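Local coordinates for protein putative N-acetylneuraminate lyase ([Ruminococcus] gnavus ATCC 29149, PDB 6RB7) that is a putative lyase of the dihydrodipicolinate synthetase family, built on a parallel beta/alpha barrel in a four-chain assembly, at residues V194-I207 / E217-G231. Numbering follows the deposited sequence.
Unlike the reference sequence in segment 194-207: Ala198 (reference Lys).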
# COMPACT_ATOMS: atom_id res chain seq x y z
N VAL A 194 -14.67 22.49 -15.97
CA VAL A 194 -13.45 22.02 -15.24
C VAL A 194 -12.30 22.96 -15.60
O VAL A 194 -11.95 23.07 -16.77
CB VAL A 194 -13.13 20.56 -15.54
CG1 VAL A 194 -11.81 20.15 -14.92
CG2 VAL A 194 -14.26 19.65 -14.99
N ILE A 195 -11.69 23.57 -14.58
CA ILE A 195 -10.56 24.50 -14.75
C ILE A 195 -9.26 23.87 -14.29
O ILE A 195 -8.22 24.46 -14.56
CB ILE A 195 -10.79 25.85 -14.03
CG1 ILE A 195 -10.93 25.71 -12.51
CG2 ILE A 195 -11.95 26.59 -14.65
CD1 ILE A 195 -10.70 27.00 -11.77
N GLY A 196 -9.31 22.69 -13.65
CA GLY A 196 -8.06 22.08 -13.21
C GLY A 196 -8.20 21.30 -11.93
O GLY A 196 -9.27 20.76 -11.67
N VAL A 197 -7.08 21.12 -11.26
CA VAL A 197 -6.88 20.06 -10.24
C VAL A 197 -6.15 20.68 -9.06
O VAL A 197 -5.08 21.27 -9.28
CB VAL A 197 -6.07 18.87 -10.75
CG1 VAL A 197 -5.94 17.80 -9.70
CG2 VAL A 197 -6.65 18.32 -12.04
N ALA A 198 -6.67 20.53 -7.87
CA ALA A 198 -5.92 20.74 -6.63
C ALA A 198 -5.27 19.42 -6.26
O ALA A 198 -6.00 18.45 -5.97
CB ALA A 198 -6.80 21.29 -5.55
N ASN A 199 -3.95 19.34 -6.40
CA ASN A 199 -3.26 18.04 -6.29
C ASN A 199 -2.61 17.90 -4.92
O ASN A 199 -1.59 18.58 -4.66
CB ASN A 199 -2.20 17.86 -7.36
CG ASN A 199 -1.77 16.41 -7.34
OD1 ASN A 199 -2.60 15.55 -7.60
ND2 ASN A 199 -0.54 16.13 -6.92
N SER A 200 -3.09 16.92 -4.15
CA SER A 200 -2.54 16.64 -2.79
C SER A 200 -1.86 15.27 -2.73
O SER A 200 -1.38 14.93 -1.65
CB SER A 200 -3.55 16.80 -1.71
OG SER A 200 -3.72 18.21 -1.46
N SER A 201 -1.73 14.56 -3.85
CA SER A 201 -0.86 13.38 -3.90
C SER A 201 0.57 13.86 -3.68
O SER A 201 0.88 15.03 -3.93
CB SER A 201 -1.01 12.64 -5.20
OG SER A 201 -0.37 13.32 -6.26
N MET A 202 1.44 12.98 -3.21
CA MET A 202 2.82 13.41 -2.89
C MET A 202 3.73 13.57 -4.10
O MET A 202 4.62 14.43 -4.06
CB MET A 202 3.45 12.49 -1.85
CG MET A 202 2.73 12.53 -0.51
SD MET A 202 2.49 14.14 0.19
CE MET A 202 4.20 14.60 0.49
N PRO A 203 3.64 12.79 -5.20
CA PRO A 203 4.57 13.00 -6.31
C PRO A 203 4.33 14.33 -7.02
O PRO A 203 3.23 14.59 -7.51
CB PRO A 203 4.33 11.82 -7.24
CG PRO A 203 3.65 10.77 -6.37
CD PRO A 203 2.81 11.58 -5.39
N VAL A 204 5.35 15.18 -7.13
CA VAL A 204 5.23 16.39 -8.00
C VAL A 204 5.15 15.94 -9.45
O VAL A 204 4.65 16.70 -10.25
CB VAL A 204 6.36 17.40 -7.76
CG1 VAL A 204 6.27 17.95 -6.34
CG2 VAL A 204 7.71 16.82 -8.05
N GLN A 205 5.55 14.70 -9.77
CA GLN A 205 5.34 14.16 -11.12
C GLN A 205 3.85 14.28 -11.45
O GLN A 205 3.54 14.46 -12.64
CB GLN A 205 5.85 12.73 -11.23
CG GLN A 205 5.74 12.20 -12.63
CD GLN A 205 6.34 10.81 -12.76
OE1 GLN A 205 7.20 10.42 -11.95
NE2 GLN A 205 6.03 10.16 -13.85
N ASP A 206 2.94 14.07 -10.49
CA ASP A 206 1.50 14.10 -10.81
C ASP A 206 1.11 15.51 -11.26
O ASP A 206 0.32 15.63 -12.23
CB ASP A 206 0.66 13.67 -9.61
CG ASP A 206 0.76 12.18 -9.30
OD1 ASP A 206 1.27 11.43 -10.18
OD2 ASP A 206 0.24 11.74 -8.23
N ILE A 207 1.65 16.55 -10.63
CA ILE A 207 1.44 17.94 -11.06
C ILE A 207 1.90 18.11 -12.51
O ILE A 207 1.16 18.61 -13.36
CB ILE A 207 2.12 18.92 -10.09
CG1 ILE A 207 1.41 18.88 -8.74
CG2 ILE A 207 2.14 20.32 -10.69
CD1 ILE A 207 2.11 19.66 -7.65
N GLU A 217 -4.88 26.29 -20.54
CA GLU A 217 -6.26 26.68 -20.14
C GLU A 217 -6.68 25.98 -18.86
O GLU A 217 -7.84 26.17 -18.48
CB GLU A 217 -7.25 26.35 -21.24
CG GLU A 217 -6.99 27.21 -22.45
CD GLU A 217 -8.20 27.28 -23.34
OE1 GLU A 217 -8.58 26.23 -23.89
OE2 GLU A 217 -8.78 28.36 -23.43
N TYR A 218 -5.76 25.33 -18.14
CA TYR A 218 -6.06 24.67 -16.87
C TYR A 218 -5.01 25.07 -15.86
O TYR A 218 -3.91 25.51 -16.24
CB TYR A 218 -6.09 23.14 -17.05
CG TYR A 218 -7.18 22.67 -17.95
CD1 TYR A 218 -7.04 22.72 -19.33
CD2 TYR A 218 -8.35 22.16 -17.43
CE1 TYR A 218 -8.05 22.28 -20.16
CE2 TYR A 218 -9.37 21.70 -18.25
CZ TYR A 218 -9.22 21.77 -19.62
OH TYR A 218 -10.23 21.36 -20.45
N ILE A 219 -5.40 25.03 -14.60
CA ILE A 219 -4.50 25.35 -13.48
C ILE A 219 -4.41 24.14 -12.56
O ILE A 219 -5.43 23.48 -12.25
CB ILE A 219 -4.94 26.61 -12.71
CG1 ILE A 219 -3.92 26.96 -11.64
CG2 ILE A 219 -6.33 26.48 -12.13
CD1 ILE A 219 -4.08 28.35 -11.08
N ILE A 220 -3.18 23.85 -12.14
CA ILE A 220 -2.93 22.86 -11.08
C ILE A 220 -2.55 23.62 -9.81
O ILE A 220 -1.71 24.54 -9.87
CB ILE A 220 -1.85 21.83 -11.45
CG1 ILE A 220 -2.03 21.32 -12.89
CG2 ILE A 220 -1.85 20.73 -10.41
CD1 ILE A 220 -3.38 20.68 -13.18
N PHE A 221 -3.21 23.29 -8.72
CA PHE A 221 -2.88 23.88 -7.41
C PHE A 221 -2.01 22.91 -6.61
O PHE A 221 -2.33 21.71 -6.53
CB PHE A 221 -4.10 24.19 -6.57
CG PHE A 221 -5.16 25.05 -7.20
CD1 PHE A 221 -6.09 24.50 -8.06
CD2 PHE A 221 -5.19 26.43 -6.97
CE1 PHE A 221 -7.10 25.28 -8.60
CE2 PHE A 221 -6.16 27.21 -7.56
CZ PHE A 221 -7.10 26.64 -8.37
N ASN A 222 -0.90 23.40 -6.07
CA ASN A 222 -0.07 22.55 -5.19
C ASN A 222 -0.81 22.36 -3.85
O ASN A 222 -1.09 23.38 -3.15
CB ASN A 222 1.27 23.21 -4.93
CG ASN A 222 2.15 22.32 -4.08
OD1 ASN A 222 2.83 21.48 -4.63
ND2 ASN A 222 2.11 22.49 -2.75
N GLY A 223 -1.04 21.13 -3.46
CA GLY A 223 -1.69 20.75 -2.20
C GLY A 223 -0.73 20.48 -1.05
O GLY A 223 -1.07 20.83 0.08
N PRO A 224 0.38 19.73 -1.20
CA PRO A 224 1.27 19.42 -0.06
C PRO A 224 2.12 20.64 0.31
O PRO A 224 3.05 21.02 -0.44
CB PRO A 224 2.15 18.27 -0.56
CG PRO A 224 1.34 17.68 -1.72
CD PRO A 224 0.74 18.93 -2.37
N ASP A 225 1.79 21.28 1.43
CA ASP A 225 2.42 22.59 1.77
C ASP A 225 3.95 22.42 1.89
O ASP A 225 4.70 23.37 1.57
CB ASP A 225 1.86 23.10 3.08
CG ASP A 225 0.34 23.26 3.13
OD1 ASP A 225 -0.34 22.91 2.14
OD2 ASP A 225 -0.15 23.81 4.14
N GLU A 226 4.39 21.27 2.39
CA GLU A 226 5.82 20.96 2.62
C GLU A 226 6.60 20.91 1.30
O GLU A 226 7.82 20.93 1.32
CB GLU A 226 5.93 19.59 3.30
CG GLU A 226 5.26 19.52 4.67
CD GLU A 226 3.77 19.13 4.68
OE1 GLU A 226 3.06 19.19 3.62
OE2 GLU A 226 3.29 18.68 5.77
N GLN A 227 5.91 20.84 0.19
CA GLN A 227 6.53 20.75 -1.17
C GLN A 227 6.16 21.99 -2.03
O GLN A 227 6.38 21.95 -3.24
CB GLN A 227 6.06 19.46 -1.83
CG GLN A 227 6.41 18.22 -1.03
CD GLN A 227 6.10 16.90 -1.72
OE1 GLN A 227 6.76 15.91 -1.39
NE2 GLN A 227 5.13 16.85 -2.67
N PHE A 228 5.64 23.05 -1.41
CA PHE A 228 5.14 24.26 -2.11
C PHE A 228 6.08 24.67 -3.26
O PHE A 228 5.63 24.74 -4.43
CB PHE A 228 4.94 25.37 -1.08
CG PHE A 228 4.32 26.64 -1.58
CD1 PHE A 228 5.03 27.52 -2.38
CD2 PHE A 228 3.02 26.99 -1.23
CE1 PHE A 228 4.46 28.72 -2.80
CE2 PHE A 228 2.48 28.19 -1.61
CZ PHE A 228 3.18 29.04 -2.43
N MET A 229 7.36 24.90 -2.96
CA MET A 229 8.25 25.48 -3.98
C MET A 229 8.48 24.49 -5.11
O MET A 229 8.61 24.93 -6.29
CB MET A 229 9.57 25.95 -3.38
CG MET A 229 10.44 24.88 -2.87
SD MET A 229 11.92 25.62 -2.06
CE MET A 229 12.76 26.38 -3.43
N SER A 230 8.50 23.20 -4.81
CA SER A 230 8.78 22.13 -5.78
C SER A 230 7.57 21.96 -6.70
O SER A 230 7.78 21.72 -7.92
CB SER A 230 9.10 20.86 -5.06
OG SER A 230 10.37 20.94 -4.43
N GLY A 231 6.36 21.96 -6.17
CA GLY A 231 5.16 21.85 -7.02
C GLY A 231 4.99 23.08 -7.88
O GLY A 231 4.59 22.93 -9.05
O HOH W 1 -12.48 21.59 -19.04
O HOH W 2 -2.43 18.44 1.18
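Ile195 and Ile219 begin a parallel ladder between strands 194-199 and 219-222, whose axes diverge by only 14°. Ile195 O receives Ile219 N, Ile219 O receives Val197 N, Val197 O receives Phe221 N at 2.8 Å, and Phe221 O receives Asn199 N. The last rung is bent: Gly223 N reaches Asn199 O at 2.9 Å from above the carbonyl plane, as the second strand turns into a loop. The fit is tight at two glycines, where a CB would clash with Ile219 O (Gly196) or Ser200 OG (Gly223).

The face of Val197 and Ile220 is closely packed and buried beneath helix 204-214. These two side chains lie side by side, with Ile220 CD1 4.1 Å from Val197 CB. Ile220 CG2, anti to its backbone N, is carried under the helix and meets Ile207 CG2 at 4.0 Å; Phe210 closes over the same patch. Ile207 CD1 touches both Asn222 OD1 and Gly231 CA. On the other face, Ala198, a lysine in the reference sequence, sets its CB 4.1 Å from Phe221 CB, and the Phe221 ring turns an edge to Val197 O.

Beyond the strands, the extended chain of Gln227 sends NE2 almost straight to Met202 O (2.8 Å, 176° at the hydrogen), with Met202 O in the plane of the Gln227 amide. Met202 crosses it at about a right angle, its CE packed against Gln227 OE1, an oxygen that accepts a hydrogen bond from Gln205 N of the second subunit.

The open side is at Val194 and partly exposed Tyr218, where a water joins Val194 O to Tyr218 OH (2.7 Å). A second water, where the strands end, links Ser200 OG, which is also bonded to Tyr170, with Gly223 O, weakly. The two parallel strands and helix 204-214 between them form a beta-alpha-beta crossover, the repeating unit of the (beta/alpha)8 TIM barrel.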